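Local atomic coordinates of nisin immunity protein (Lactococcus lactis subsp. lactis, PDB entry 5XHB), a protein that takes part in the immunity of the producing bacterium against externally supplied nisin, as a lipoprotein of the cell membrane. Residues Y27-E33 with Y91-E97; N38-V44 with N74-S79; K100-K104 with S201-L207; T69-N74 with M85-D89. Numbering follows the deposited sequence.

Overall arrangement
Contacts 1, 2 and 4 tie together strands of one antiparallel sheet, in which strands 25-33, 90-96, 83-87, 67-78 and 39-53 lie side by side; the centres of these three contacts are 12 to 13 Å apart. Contact 1 passes to contact 4 through Tyr92 O and Met85 N, 2.8 Å apart, and meets contact 2 where Tyr91 CE2 lies 3.7 Å from Tyr76 CE1. Contacts 2 and 4 share Asn74. Contact 3 joins the loop after strand 90-96 to the second, C-terminal sheet and reaches contact 1 through Asp31 N and Lys104 O, 3.0 Å apart. It binds a sulfate ion, probably from the crystallisation liquor, about 6 Å from the side chain of Phe28.

Contact 1 (Y27-E33 with Y91-E97); sequences YFVTDKE and YYKILPE
Strand 27-30 runs antiparallel to strand 91-96, with axes 4.5 Å apart at closest and directions 147° apart. Tyr27 pairs with Pro96 without hydrogen bonds (CA-CA 4.2 Å), their side chains diverging; the m rotamer of Tyr27 brings CD1 to 4.0 Å from Ile94 CD1, which lies over one ring face. Phe28 and Leu95 form a hydrogen-bonded pair: Phe28 N donates to Leu95 O (2.8 Å) and Leu95 N to Phe28 O (3.1 Å). The p rotamer of Phe28 places CE1 3.9 Å from Leu95 CB. On the other face Val29 pairs with Ile94, and Val29 CG1 touches Tyr92 CB at 3.9 Å. Thr30 binds Lys93 O twice, through N (2.9 Å) and through OG1 (2.7 Å, chi1 72°). The same OG1 accepts from Lys32 N at 3.1 Å, an ST turn that goes with the corner at Asp31, whose OD1 is bonded by Asn110 and Arg107. Beyond it Lys32 O accepts from Lys93 N (2.9 Å), and Glu33 pairs with Tyr92 (CA-CA 4.4 Å), so the register has slipped by two: a beta bulge. One water links Glu33 OE2 (2.8 Å) to Tyr91 N (3.0 Å); another lies 3.1 Å from Glu33 OE1 and 2.5 Å from Tyr92 OH, which also bonds Arg90. Backbone bonds thus continue on both sides of the corner, and the Thr30 hydroxyl joins the two segments there, donating to Lys93 O while accepting from Lys32 N.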
loop_
_atom_site.group_PDB
_atom_site.type_symbol
_atom_site.label_atom_id
_atom_site.label_comp_id
_atom_site.label_asym_id
_atom_site.label_seq_id
_atom_site.Cartn_x
_atom_site.Cartn_y
_atom_site.Cartn_z
ATOM N N TYR A 27 13.516 -6.301 5.742
ATOM C CA TYR A 27 13.351 -5.117 4.896
ATOM C C TYR A 27 12.231 -5.308 3.896
ATOM O O TYR A 27 11.838 -6.442 3.611
ATOM C CB TYR A 27 14.625 -4.832 4.099
ATOM C CG TYR A 27 15.858 -4.532 4.896
ATOM C CD1 TYR A 27 16.183 -3.221 5.239
ATOM C CD2 TYR A 27 16.730 -5.552 5.271
ATOM C CE1 TYR A 27 17.324 -2.934 5.948
ATOM C CE2 TYR A 27 17.880 -5.275 5.983
ATOM C CZ TYR A 27 18.168 -3.967 6.325
ATOM O OH TYR A 27 19.313 -3.695 7.030
ATOM N N PHE A 28 11.766 -4.214 3.292
ATOM C CA PHE A 28 10.975 -4.366 2.076
ATOM C C PHE A 28 11.448 -3.426 0.968
ATOM O O PHE A 28 12.048 -2.388 1.224
ATOM C CB PHE A 28 9.473 -4.170 2.348
ATOM C CG PHE A 28 9.053 -2.747 2.699
ATOM C CD1 PHE A 28 9.354 -2.194 3.935
ATOM C CD2 PHE A 28 8.286 -2.003 1.807
ATOM C CE1 PHE A 28 8.930 -0.897 4.264
ATOM C CE2 PHE A 28 7.848 -0.718 2.116
ATOM C CZ PHE A 28 8.163 -0.160 3.347
ATOM N N VAL A 29 11.218 -3.828 -0.277
ATOM C CA VAL A 29 11.465 -2.935 -1.406
ATOM C C VAL A 29 10.322 -1.931 -1.510
ATOM O O VAL A 29 9.155 -2.315 -1.626
ATOM C CB VAL A 29 11.581 -3.695 -2.740
ATOM C CG1 VAL A 29 12.120 -2.770 -3.837
ATOM C CG2 VAL A 29 12.488 -4.926 -2.577
ATOM N N THR A 30 10.665 -0.650 -1.478
ATOM C CA THR A 30 9.681 0.418 -1.567
ATOM C C THR A 30 9.417 0.827 -3.007
ATOM O O THR A 30 10.106 0.386 -3.926
ATOM C CB THR A 30 10.135 1.684 -0.840
ATOM O OG1 THR A 30 11.191 2.281 -1.601
ATOM C CG2 THR A 30 10.644 1.363 0.571
ATOM N N ASP A 31 8.446 1.724 -3.178
ATOM C CA ASP A 31 8.137 2.282 -4.490
ATOM C C ASP A 31 8.897 3.595 -4.725
ATOM O O ASP A 31 8.604 4.331 -5.677
ATOM C CB ASP A 31 6.632 2.522 -4.621
ATOM C CG ASP A 31 6.179 2.620 -6.087
ATOM O OD1 ASP A 31 6.674 1.833 -6.915
ATOM O OD2 ASP A 31 5.331 3.487 -6.398
ATOM N N LYS A 32 9.855 3.898 -3.846
ATOM C CA LYS A 32 10.696 5.094 -3.983
ATOM C C LYS A 32 11.859 4.848 -4.938
ATOM O O LYS A 32 12.832 4.207 -4.567
ATOM C CB LYS A 32 11.243 5.528 -2.619
ATOM C CG LYS A 32 10.167 5.883 -1.614
ATOM C CD LYS A 32 9.630 7.315 -1.833
ATOM C CE LYS A 32 8.558 7.645 -0.784
ATOM N NZ LYS A 32 8.194 9.107 -0.680
ATOM N N GLU A 33 11.777 5.370 -6.158
ATOM C CA GLU A 33 12.846 5.120 -7.124
ATOM C C GLU A 33 14.038 6.025 -6.848
ATOM O O GLU A 33 13.879 7.198 -6.499
ATOM C CB GLU A 33 12.340 5.319 -8.562
ATOM C CG GLU A 33 13.441 5.221 -9.611
ATOM C CD GLU A 33 12.927 5.328 -11.041
ATOM O OE1 GLU A 33 11.710 5.522 -11.240
ATOM O OE2 GLU A 33 13.755 5.208 -11.966
ATOM N N TYR A 91 16.432 1.470 -9.803
ATOM C CA TYR A 91 16.852 1.261 -8.420
ATOM C C TYR A 91 15.749 1.734 -7.488
ATOM O O TYR A 91 15.185 2.810 -7.688
ATOM C CB TYR A 91 18.136 2.020 -8.112
ATOM C CG TYR A 91 19.288 1.677 -9.030
ATOM C CD1 TYR A 91 19.429 2.307 -10.261
ATOM C CD2 TYR A 91 20.242 0.743 -8.655
ATOM C CE1 TYR A 91 20.486 2.011 -11.095
ATOM C CE2 TYR A 91 21.306 0.440 -9.486
ATOM C CZ TYR A 91 21.420 1.077 -10.706
ATOM O OH TYR A 91 22.477 0.777 -11.538
ATOM N N TYR A 92 15.440 0.937 -6.470
ATOM C CA TYR A 92 14.382 1.318 -5.548
ATOM C C TYR A 92 14.881 1.217 -4.125
ATOM O O TYR A 92 15.551 0.247 -3.766
ATOM C CB TYR A 92 13.142 0.444 -5.755
ATOM C CG TYR A 92 12.355 0.820 -6.987
ATOM C CD1 TYR A 92 12.631 0.237 -8.217
ATOM C CD2 TYR A 92 11.340 1.776 -6.920
ATOM C CE1 TYR A 92 11.918 0.598 -9.352
ATOM C CE2 TYR A 92 10.617 2.129 -8.043
ATOM C CZ TYR A 92 10.913 1.539 -9.254
ATOM O OH TYR A 92 10.204 1.891 -10.375
ATOM N N LYS A 93 14.567 2.235 -3.328
ATOM C CA LYS A 93 14.981 2.272 -1.930
ATOM C C LYS A 93 14.417 1.074 -1.189
ATOM O O LYS A 93 13.303 0.641 -1.478
ATOM C CB LYS A 93 14.498 3.575 -1.266
ATOM C CG LYS A 93 15.018 3.803 0.160
ATOM C CD LYS A 93 14.421 5.101 0.789
ATOM C CE LYS A 93 14.896 6.361 0.090
ATOM N NZ LYS A 93 14.213 7.622 0.591
ATOM N N ILE A 94 15.192 0.531 -0.256
ATOM C CA ILE A 94 14.677 -0.488 0.646
ATOM C C ILE A 94 14.602 0.133 2.041
ATOM O O ILE A 94 15.388 1.026 2.369
ATOM C CB ILE A 94 15.545 -1.771 0.677
ATOM C CG1 ILE A 94 16.972 -1.469 1.151
ATOM C CG2 ILE A 94 15.516 -2.491 -0.687
ATOM C CD1 ILE A 94 17.762 -2.706 1.556
ATOM N N LEU A 95 13.649 -0.329 2.841
ATOM C CA LEU A 95 13.443 0.191 4.191
ATOM C C LEU A 95 13.195 -0.963 5.145
ATOM O O LEU A 95 12.725 -2.013 4.728
ATOM C CB LEU A 95 12.247 1.164 4.222
ATOM C CG LEU A 95 12.402 2.563 3.613
ATOM C CD1 LEU A 95 11.076 3.330 3.645
ATOM C CD2 LEU A 95 13.514 3.370 4.318
ATOM N N PRO A 96 13.494 -0.769 6.438
ATOM C CA PRO A 96 13.123 -1.778 7.437
ATOM C C PRO A 96 11.609 -1.980 7.449
ATOM O O PRO A 96 10.866 -1.054 7.120
ATOM C CB PRO A 96 13.598 -1.174 8.774
ATOM C CG PRO A 96 14.462 0.003 8.414
ATOM C CD PRO A 96 14.105 0.436 7.028
ATOM N N GLU A 97 11.159 -3.167 7.829
ATOM C CA GLU A 97 9.733 -3.469 7.887
ATOM C C GLU A 97 8.997 -2.626 8.915
ATOM O O GLU A 97 7.777 -2.489 8.851
ATOM C CB GLU A 97 9.518 -4.960 8.193
ATOM C CG GLU A 97 9.911 -5.892 7.047
ATOM C CD GLU A 97 8.906 -5.894 5.899
ATOM O OE1 GLU A 97 8.020 -5.023 5.880
ATOM O OE2 GLU A 97 8.995 -6.782 5.019
HETATM O O HOH W 1 16.251 4.189 -11.071
HETATM O O HOH W 2 9.102 4.092 -10.420
#

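Contact 2 (N38-V44 with N74-S79); sequences NVNNSKV and NIYEAS
Two beta bulges interrupt this antiparallel pairing near the edge of the N-terminal sheet, where strand 39-42 meets strand 74-78 with directions 128° apart and axes approaching to 4.6 Å. Ser79 N donates to Asn38 O (2.8 Å), and Val39 faces Ala78 as a non-hydrogen-bonded pair (CA-CA 4.4 Å). Glu77 then bonds on both sides: its O accepts from Asn40 N (2.8 Å) and its N donates to Asn41 O (2.9 Å). Ser42 lies against Tyr76 (CA-CA 4.0 Å), one residue out of the preceding register. The second shift is a classic bulge, since Lys43 N (2.7 Å) and Val44 N (3.2 Å) both donate to Ile75 O, while Ile75 N returns a bond to Val44 O (2.9 Å). Among the side chains, Val39 (t) sets CG1 3.6 Å from Tyr76 CB, and Val44 CB stands 4.2 Å from Ile75 CB. Lys43 NZ and Glu77 OE1, 3.8 Å apart, form a long salt bridge. The m rotamers of Asn74 and Tyr76 let Asn74 ND2 donate to Tyr76 OH (3.1 Å), with Asn74 OD1 taken by Phe46 N. Such an extra residue opposite a single partner, with two successive amides sharing one carbonyl, defines the classic bulge of antiparallel sheets.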
loop_
_atom_site.group_PDB
_atom_site.type_symbol
_atom_site.label_atom_id
_atom_site.label_comp_id
_atom_site.label_asym_id
_atom_site.label_seq_id
_atom_site.Cartn_x
_atom_site.Cartn_y
_atom_site.Cartn_z
ATOM N N ASN A 38 22.422 8.845 -8.277
ATOM C CA ASN A 38 22.494 8.878 -6.817
ATOM C C ASN A 38 22.869 7.533 -6.207
ATOM O O ASN A 38 22.887 7.375 -4.985
ATOM C CB ASN A 38 21.159 9.346 -6.240
ATOM C CG ASN A 38 20.930 10.831 -6.445
ATOM O OD1 ASN A 38 21.871 11.622 -6.381
ATOM N ND2 ASN A 38 19.683 11.218 -6.697
ATOM N N VAL A 39 23.169 6.557 -7.056
ATOM C CA VAL A 39 23.497 5.233 -6.571
ATOM C C VAL A 39 25.007 5.074 -6.528
ATOM O O VAL A 39 25.697 5.372 -7.502
ATOM C CB VAL A 39 22.857 4.141 -7.451
ATOM C CG1 VAL A 39 23.393 2.775 -7.090
ATOM C CG2 VAL A 39 21.343 4.179 -7.306
ATOM N N ASN A 40 25.528 4.631 -5.390
ATOM C CA ASN A 40 26.969 4.474 -5.241
ATOM C C ASN A 40 27.397 3.011 -5.163
ATOM O O ASN A 40 26.964 2.193 -5.969
ATOM C CB ASN A 40 27.451 5.247 -4.015
ATOM C CG ASN A 40 27.270 6.748 -4.171
ATOM O OD1 ASN A 40 27.024 7.246 -5.275
ATOM N ND2 ASN A 40 27.404 7.478 -3.072
ATOM N N ASN A 41 28.250 2.682 -4.201
ATOM C CA ASN A 41 28.833 1.347 -4.136
ATOM C C ASN A 41 27.820 0.244 -3.832
ATOM O O ASN A 41 26.932 0.417 -2.999
ATOM C CB ASN A 41 29.948 1.320 -3.085
ATOM C CG ASN A 41 31.035 2.339 -3.367
ATOM O OD1 ASN A 41 31.132 2.872 -4.475
ATOM N ND2 ASN A 41 31.867 2.608 -2.365
ATOM N N SER A 42 27.949 -0.891 -4.510
ATOM C CA SER A 42 27.201 -2.072 -4.106
ATOM C C SER A 42 27.658 -2.500 -2.710
ATOM O O SER A 42 28.808 -2.286 -2.332
ATOM C CB SER A 42 27.389 -3.212 -5.107
ATOM O OG SER A 42 28.699 -3.742 -5.024
ATOM N N LYS A 43 26.742 -3.076 -1.939
ATOM C CA LYS A 43 27.038 -3.563 -0.600
ATOM C C LYS A 43 26.867 -5.067 -0.566
ATOM O O LYS A 43 27.508 -5.759 0.218
ATOM C CB LYS A 43 26.126 -2.913 0.443
ATOM C CG LYS A 43 26.480 -1.474 0.788
ATOM C CD LYS A 43 27.829 -1.385 1.492
ATOM C CE LYS A 43 28.241 0.067 1.720
ATOM N NZ LYS A 43 29.592 0.205 2.355
ATOM N N VAL A 44 25.970 -5.566 -1.415
ATOM C CA VAL A 44 25.689 -6.999 -1.520
ATOM C C VAL A 44 25.438 -7.375 -2.962
ATOM O O VAL A 44 24.620 -6.742 -3.625
ATOM C CB VAL A 44 24.435 -7.434 -0.733
ATOM C CG1 VAL A 44 24.357 -8.950 -0.671
ATOM C CG2 VAL A 44 24.438 -6.854 0.643
ATOM N N ASN A 74 21.390 -6.997 -6.741
ATOM C CA ASN A 74 22.299 -6.278 -5.850
ATOM C C ASN A 74 21.631 -5.254 -4.957
ATOM O O ASN A 74 20.587 -4.706 -5.291
ATOM C CB ASN A 74 23.396 -5.583 -6.646
ATOM C CG ASN A 74 24.118 -6.535 -7.565
ATOM O OD1 ASN A 74 24.227 -7.720 -7.275
ATOM N ND2 ASN A 74 24.597 -6.026 -8.688
ATOM N N ILE A 75 22.260 -5.024 -3.810
ATOM C CA ILE A 75 21.903 -3.924 -2.919
ATOM C C ILE A 75 23.027 -2.905 -2.971
ATOM O O ILE A 75 24.202 -3.275 -2.888
ATOM C CB ILE A 75 21.685 -4.408 -1.465
ATOM C CG1 ILE A 75 20.485 -5.347 -1.404
ATOM C CG2 ILE A 75 21.488 -3.219 -0.509
ATOM C CD1 ILE A 75 20.065 -5.740 -0.017
ATOM N N TYR A 76 22.662 -1.634 -3.130
ATOM C CA TYR A 76 23.603 -0.525 -3.213
ATOM C C TYR A 76 23.406 0.484 -2.095
ATOM O O TYR A 76 22.299 0.631 -1.569
ATOM C CB TYR A 76 23.439 0.222 -4.534
ATOM C CG TYR A 76 23.611 -0.634 -5.741
ATOM C CD1 TYR A 76 22.572 -1.430 -6.202
ATOM C CD2 TYR A 76 24.809 -0.647 -6.434
ATOM C CE1 TYR A 76 22.724 -2.218 -7.318
ATOM C CE2 TYR A 76 24.970 -1.441 -7.555
ATOM C CZ TYR A 76 23.929 -2.223 -7.986
ATOM O OH TYR A 76 24.080 -3.014 -9.099
ATOM N N GLU A 77 24.458 1.222 -1.767
ATOM C CA GLU A 77 24.272 2.386 -0.916
ATOM C C GLU A 77 24.054 3.610 -1.795
ATOM O O GLU A 77 24.798 3.824 -2.757
ATOM C CB GLU A 77 25.466 2.590 0.019
ATOM C CG GLU A 77 25.246 3.731 1.007
ATOM C CD GLU A 77 26.403 3.901 1.970
ATOM O OE1 GLU A 77 27.460 3.275 1.743
ATOM O OE2 GLU A 77 26.255 4.666 2.950
ATOM N N ALA A 78 23.029 4.407 -1.482
ATOM C CA ALA A 78 22.761 5.624 -2.236
ATOM C C ALA A 78 23.519 6.821 -1.639
ATOM O O ALA A 78 24.131 6.713 -0.579
ATOM C CB ALA A 78 21.263 5.907 -2.280
ATOM N N SER A 79 23.467 7.966 -2.311
ATOM C CA SER A 79 24.266 9.116 -1.890
ATOM C C SER A 79 23.814 9.704 -0.550
ATOM O O SER A 79 24.565 10.451 0.079
ATOM C CB SER A 79 24.242 10.198 -2.971
ATOM O OG SER A 79 22.927 10.666 -3.193
#

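Contact 3 (K100-K104 with S201-L207); sequences KGAVK and SIRGKSL. With SO4 (sulfate ion), chain B.
Segment 100-104 has no regular secondary structure, whereas 201-207 finishes a strand at Ile202 and enters a type II beta turn from Ile202 to Lys205, closed by Lys205 N to Ile202 O at 3.0 Å, with Gly204 (phi/psi 85/4) in third position. The nearest CA atoms are those of Gly101 and Ser206, 3.8 Å apart, and Gly101 CA makes a CA-H...O contact with Lys205 O (3.3 Å). Gly101 has phi/psi 83/-34; a CB there would clash with Lys205 O and crowd the carbonyl O of Lys100, so backbone angles and approach both call for glycine. Two waters bridge the backbones: one donates to Lys100 O (2.8 Å) and accepts from Gly204 N (2.7 Å), the other lies 2.9 Å from Lys100 O and 2.7 Å from Ile202 O. The contact fastens the connection between the two antiparallel sheets onto a turn of the Spa1 C-terminal domain. Ser201 (m) donates through OG to Gly101 O at 2.6 Å. Lys100 (chi1 63°) lays CD 3.5 Å from Gly204 O, and Lys104 brings CE to 3.9 Å from Leu207 CD1 while its NZ salt-bridges Asp120. A sulfate ion accepts at O1 from Leu207 N (3.0 Å) and is also bonded by Ala105, Arg107, Tyr134 and Thr208.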
loop_
_atom_site.group_PDB
_atom_site.type_symbol
_atom_site.label_atom_id
_atom_site.label_comp_id
_atom_site.label_asym_id
_atom_site.label_seq_id
_atom_site.Cartn_x
_atom_site.Cartn_y
_atom_site.Cartn_z
ATOM N N LYS A 100 6.720 -0.240 7.160
ATOM C CA LYS A 100 5.671 -0.689 6.248
ATOM C C LYS A 100 4.434 0.165 6.469
ATOM O O LYS A 100 4.152 0.568 7.593
ATOM C CB LYS A 100 5.342 -2.172 6.443
ATOM C CG LYS A 100 4.794 -2.523 7.796
ATOM C CD LYS A 100 4.172 -3.928 7.817
ATOM C CE LYS A 100 5.185 -5.014 7.557
ATOM N NZ LYS A 100 4.549 -6.377 7.524
ATOM N N GLY A 101 3.724 0.462 5.386
ATOM C CA GLY A 101 2.558 1.327 5.452
ATOM C C GLY A 101 2.859 2.819 5.415
ATOM O O GLY A 101 2.065 3.592 4.883
ATOM N N ALA A 102 3.984 3.234 6.000
ATOM C CA ALA A 102 4.383 4.643 5.969
ATOM C C ALA A 102 4.813 5.027 4.567
ATOM O O ALA A 102 4.531 6.132 4.086
ATOM C CB ALA A 102 5.522 4.916 6.962
ATOM N N VAL A 103 5.509 4.091 3.934
ATOM C CA VAL A 103 5.996 4.204 2.566
ATOM C C VAL A 103 5.492 2.991 1.792
ATOM O O VAL A 103 5.628 1.851 2.264
ATOM C CB VAL A 103 7.544 4.251 2.508
ATOM C CG1 VAL A 103 8.029 4.307 1.055
ATOM C CG2 VAL A 103 8.083 5.419 3.324
ATOM N N LYS A 104 4.905 3.221 0.620
ATOM C CA LYS A 104 4.306 2.129 -0.159
ATOM C C LYS A 104 5.366 1.159 -0.656
ATOM O O LYS A 104 6.496 1.553 -0.955
ATOM C CB LYS A 104 3.496 2.692 -1.339
ATOM C CG LYS A 104 2.241 3.444 -0.874
ATOM C CD LYS A 104 1.489 4.194 -1.975
ATOM C CE LYS A 104 0.177 4.763 -1.399
ATOM N NZ LYS A 104 -0.597 5.624 -2.339
ATOM N N SER A 201 -2.043 5.806 7.462
ATOM C CA SER A 201 -1.540 4.457 7.701
ATOM C C SER A 201 -1.770 4.063 9.153
ATOM O O SER A 201 -1.937 4.923 10.017
ATOM C CB SER A 201 -0.034 4.397 7.395
ATOM O OG SER A 201 0.216 4.892 6.092
ATOM N N ILE A 202 -1.739 2.764 9.426
ATOM C CA ILE A 202 -1.743 2.283 10.797
ATOM C C ILE A 202 -0.347 1.698 11.061
ATOM O O ILE A 202 0.156 0.915 10.262
ATOM C CB ILE A 202 -2.849 1.249 11.009
ATOM C CG1 ILE A 202 -4.217 1.938 10.934
ATOM C CG2 ILE A 202 -2.686 0.510 12.334
ATOM C CD1 ILE A 202 -5.349 0.970 10.879
ATOM N N ARG A 203 0.290 2.115 12.150
ATOM C CA ARG A 203 1.675 1.701 12.411
ATOM C C ARG A 203 1.784 0.186 12.464
ATOM O O ARG A 203 0.957 -0.469 13.087
ATOM C CB ARG A 203 2.178 2.308 13.713
ATOM C CG ARG A 203 2.104 3.806 13.733
ATOM C CD ARG A 203 2.765 4.375 14.975
ATOM N NE ARG A 203 2.135 5.639 15.336
ATOM C CZ ARG A 203 2.441 6.346 16.419
ATOM N NH1 ARG A 203 3.398 5.927 17.236
ATOM N NH2 ARG A 203 1.790 7.469 16.682
ATOM N N GLY A 204 2.771 -0.368 11.770
ATOM C CA GLY A 204 2.951 -1.807 11.756
ATOM C C GLY A 204 2.118 -2.564 10.742
ATOM O O GLY A 204 2.155 -3.792 10.716
ATOM N N LYS A 205 1.363 -1.851 9.909
ATOM C CA LYS A 205 0.565 -2.496 8.877
ATOM C C LYS A 205 0.757 -1.826 7.526
ATOM O O LYS A 205 0.792 -0.602 7.440
ATOM C CB LYS A 205 -0.930 -2.473 9.253
ATOM C CG LYS A 205 -1.219 -3.062 10.636
ATOM C CD LYS A 205 -2.687 -3.470 10.813
ATOM C CE LYS A 205 -2.947 -3.978 12.240
ATOM N NZ LYS A 205 -4.373 -4.368 12.501
ATOM N N SER A 206 0.885 -2.621 6.468
ATOM C CA SER A 206 0.863 -2.049 5.126
ATOM C C SER A 206 -0.527 -1.487 4.814
ATOM O O SER A 206 -1.518 -1.934 5.389
ATOM C CB SER A 206 1.265 -3.094 4.089
ATOM O OG SER A 206 0.252 -4.067 3.965
ATOM N N LEU A 207 -0.601 -0.504 3.917
ATOM C CA LEU A 207 -1.896 0.091 3.557
ATOM C C LEU A 207 -2.804 -0.946 2.911
ATOM O O LEU A 207 -4.028 -0.897 3.050
ATOM C CB LEU A 207 -1.709 1.281 2.614
ATOM C CG LEU A 207 -1.157 2.564 3.236
ATOM C CD1 LEU A 207 -0.836 3.595 2.151
ATOM C CD2 LEU A 207 -2.150 3.151 4.239
HETATM S S SO4 B . 1.206 -0.520 0.689
HETATM O O1 SO4 B . 1.602 0.150 1.945
HETATM O O2 SO4 B . 0.334 0.358 -0.085
HETATM O O3 SO4 B . 2.383 -0.842 -0.117
HETATM O O4 SO4 B . 0.496 -1.740 1.058
HETATM O O HOH W 3 4.874 0.379 10.289
HETATM O O HOH W 4 2.144 2.161 8.858
#

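Contact 4 (T69-N74 with M85-D89); sequences TLVLNN and MGIND
A beta hairpin of strands 67-78 and 83-87 contributes these segments, which run antiparallel with directions 153° apart and a closest axis approach of 4.7 Å. Leu72 and Ile87 form a non-hydrogen-bonded pair (CA-CA 4.8 Å). Both are m at chi1; Ile87 is also m at chi2, which carries its CD1 to 3.6 Å from Leu72 CD2. Met85, a selenomethionine with rotamers t, t, m, sets SE 4.2 Å from Leu72 CB, and Leu70 (m, t) reaches Ile87 CG2 through CD2 at 4.4 Å. Phe12 and Phe111 extend this apolar cluster. Along the backbone, Asn73 N donates to Gly86 O (2.8 Å) and Gly86 N to Asn74 O (3.1 Å). Past Ile87 the chain turns away at Asn88 (phi/psi 51/-121), whose N still donates to Val71 O at 2.9 Å. Its side chain, chi1 -74°, then continues the ladder like a peptide group: Asn88 OD1 accepts from Val71 N at 2.7 Å, and Asn88 ND2 donates to Thr69 O at 3.2 Å.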
loop_
_atom_site.group_PDB
_atom_site.type_symbol
_atom_site.label_atom_id
_atom_site.label_comp_id
_atom_site.label_asym_id
_atom_site.label_seq_id
_atom_site.Cartn_x
_atom_site.Cartn_y
_atom_site.Cartn_z
ATOM N N THR A 69 8.049 -9.868 -15.428
ATOM C CA THR A 69 9.277 -10.510 -14.981
ATOM C C THR A 69 10.165 -9.487 -14.291
ATOM O O THR A 69 10.449 -8.424 -14.843
ATOM C CB THR A 69 10.044 -11.149 -16.149
ATOM O OG1 THR A 69 9.181 -12.061 -16.836
ATOM C CG2 THR A 69 11.272 -11.888 -15.644
ATOM N N LEU A 70 10.577 -9.802 -13.071
ATOM C CA LEU A 70 11.435 -8.905 -12.309
ATOM C C LEU A 70 12.805 -9.512 -12.107
ATOM O O LEU A 70 12.939 -10.641 -11.631
ATOM C CB LEU A 70 10.822 -8.586 -10.952
ATOM C CG LEU A 70 9.437 -7.957 -10.925
ATOM C CD1 LEU A 70 9.038 -7.771 -9.472
ATOM C CD2 LEU A 70 9.414 -6.632 -11.682
ATOM N N VAL A 71 13.829 -8.760 -12.469
ATOM C CA VAL A 71 15.181 -9.155 -12.110
ATOM C C VAL A 71 15.663 -8.300 -10.936
ATOM O O VAL A 71 15.847 -7.082 -11.077
ATOM C CB VAL A 71 16.137 -9.022 -13.307
ATOM C CG1 VAL A 71 17.579 -9.178 -12.857
ATOM C CG2 VAL A 71 15.780 -10.067 -14.352
ATOM N N LEU A 72 15.842 -8.947 -9.782
ATOM C CA LEU A 72 16.327 -8.301 -8.566
ATOM C C LEU A 72 17.829 -8.481 -8.490
ATOM O O LEU A 72 18.325 -9.607 -8.477
ATOM C CB LEU A 72 15.663 -8.900 -7.315
ATOM C CG LEU A 72 14.180 -9.246 -7.442
ATOM C CD1 LEU A 72 13.673 -9.886 -6.157
ATOM C CD2 LEU A 72 13.407 -8.007 -7.749
ATOM N N ASN A 73 18.562 -7.379 -8.435
ATOM C CA ASN A 73 19.997 -7.458 -8.656
ATOM C C ASN A 73 20.788 -6.472 -7.811
ATOM O O ASN A 73 20.831 -5.279 -8.128
ATOM C CB ASN A 73 20.287 -7.220 -10.135
ATOM C CG ASN A 73 21.704 -7.600 -10.530
ATOM O OD1 ASN A 73 22.385 -8.370 -9.838
ATOM N ND2 ASN A 73 22.151 -7.066 -11.658
ATOM N N ASN A 74 21.390 -6.997 -6.741
ATOM C CA ASN A 74 22.299 -6.278 -5.850
ATOM C C ASN A 74 21.631 -5.254 -4.957
ATOM O O ASN A 74 20.587 -4.706 -5.291
ATOM C CB ASN A 74 23.396 -5.583 -6.646
ATOM C CG ASN A 74 24.118 -6.535 -7.565
ATOM O OD1 ASN A 74 24.227 -7.720 -7.275
ATOM N ND2 ASN A 74 24.597 -6.026 -8.688
HETATM N N MSE A 85 17.877 -1.271 -4.098
HETATM C CA MSE A 85 18.006 -2.541 -4.772
HETATM C C MSE A 85 17.804 -2.354 -6.258
HETATM O O MSE A 85 16.931 -1.599 -6.679
HETATM C CB MSE A 85 17.002 -3.550 -4.233
HETATM C CG MSE A 85 17.128 -4.913 -4.902
HETATM SE SE MSE A 85 15.924 -6.206 -4.100
HETATM C CE MSE A 85 16.752 -6.314 -2.315
ATOM N N GLY A 86 18.618 -3.035 -7.057
ATOM C CA GLY A 86 18.407 -3.015 -8.496
ATOM C C GLY A 86 17.174 -3.827 -8.847
ATOM O O GLY A 86 17.080 -5.009 -8.496
ATOM N N ILE A 87 16.216 -3.184 -9.512
ATOM C CA ILE A 87 15.022 -3.856 -9.987
ATOM C C ILE A 87 14.882 -3.582 -11.477
ATOM O O ILE A 87 14.586 -2.457 -11.878
ATOM C CB ILE A 87 13.724 -3.386 -9.297
ATOM C CG1 ILE A 87 13.896 -3.282 -7.772
ATOM C CG2 ILE A 87 12.584 -4.341 -9.664
ATOM C CD1 ILE A 87 14.125 -4.591 -7.085
ATOM N N ASN A 88 15.071 -4.616 -12.281
ATOM C CA ASN A 88 15.123 -4.459 -13.735
ATOM C C ASN A 88 16.107 -3.350 -14.069
ATOM O O ASN A 88 17.265 -3.445 -13.676
ATOM C CB ASN A 88 13.728 -4.210 -14.311
ATOM C CG ASN A 88 12.889 -5.478 -14.302
ATOM O OD1 ASN A 88 13.317 -6.485 -13.745
ATOM N ND2 ASN A 88 11.709 -5.444 -14.918
ATOM N N ASP A 89 15.658 -2.305 -14.757
ATOM C CA ASP A 89 16.570 -1.241 -15.177
ATOM C C ASP A 89 16.575 -0.045 -14.223
ATOM O O ASP A 89 17.105 1.003 -14.562
ATOM C CB ASP A 89 16.213 -0.754 -16.588
ATOM C CG ASP A 89 14.812 -0.166 -16.661
ATOM O OD1 ASP A 89 13.931 -0.628 -15.902
ATOM O OD2 ASP A 89 14.589 0.764 -17.467
HETATM O O HOH W 5 18.078 -5.515 -12.107
#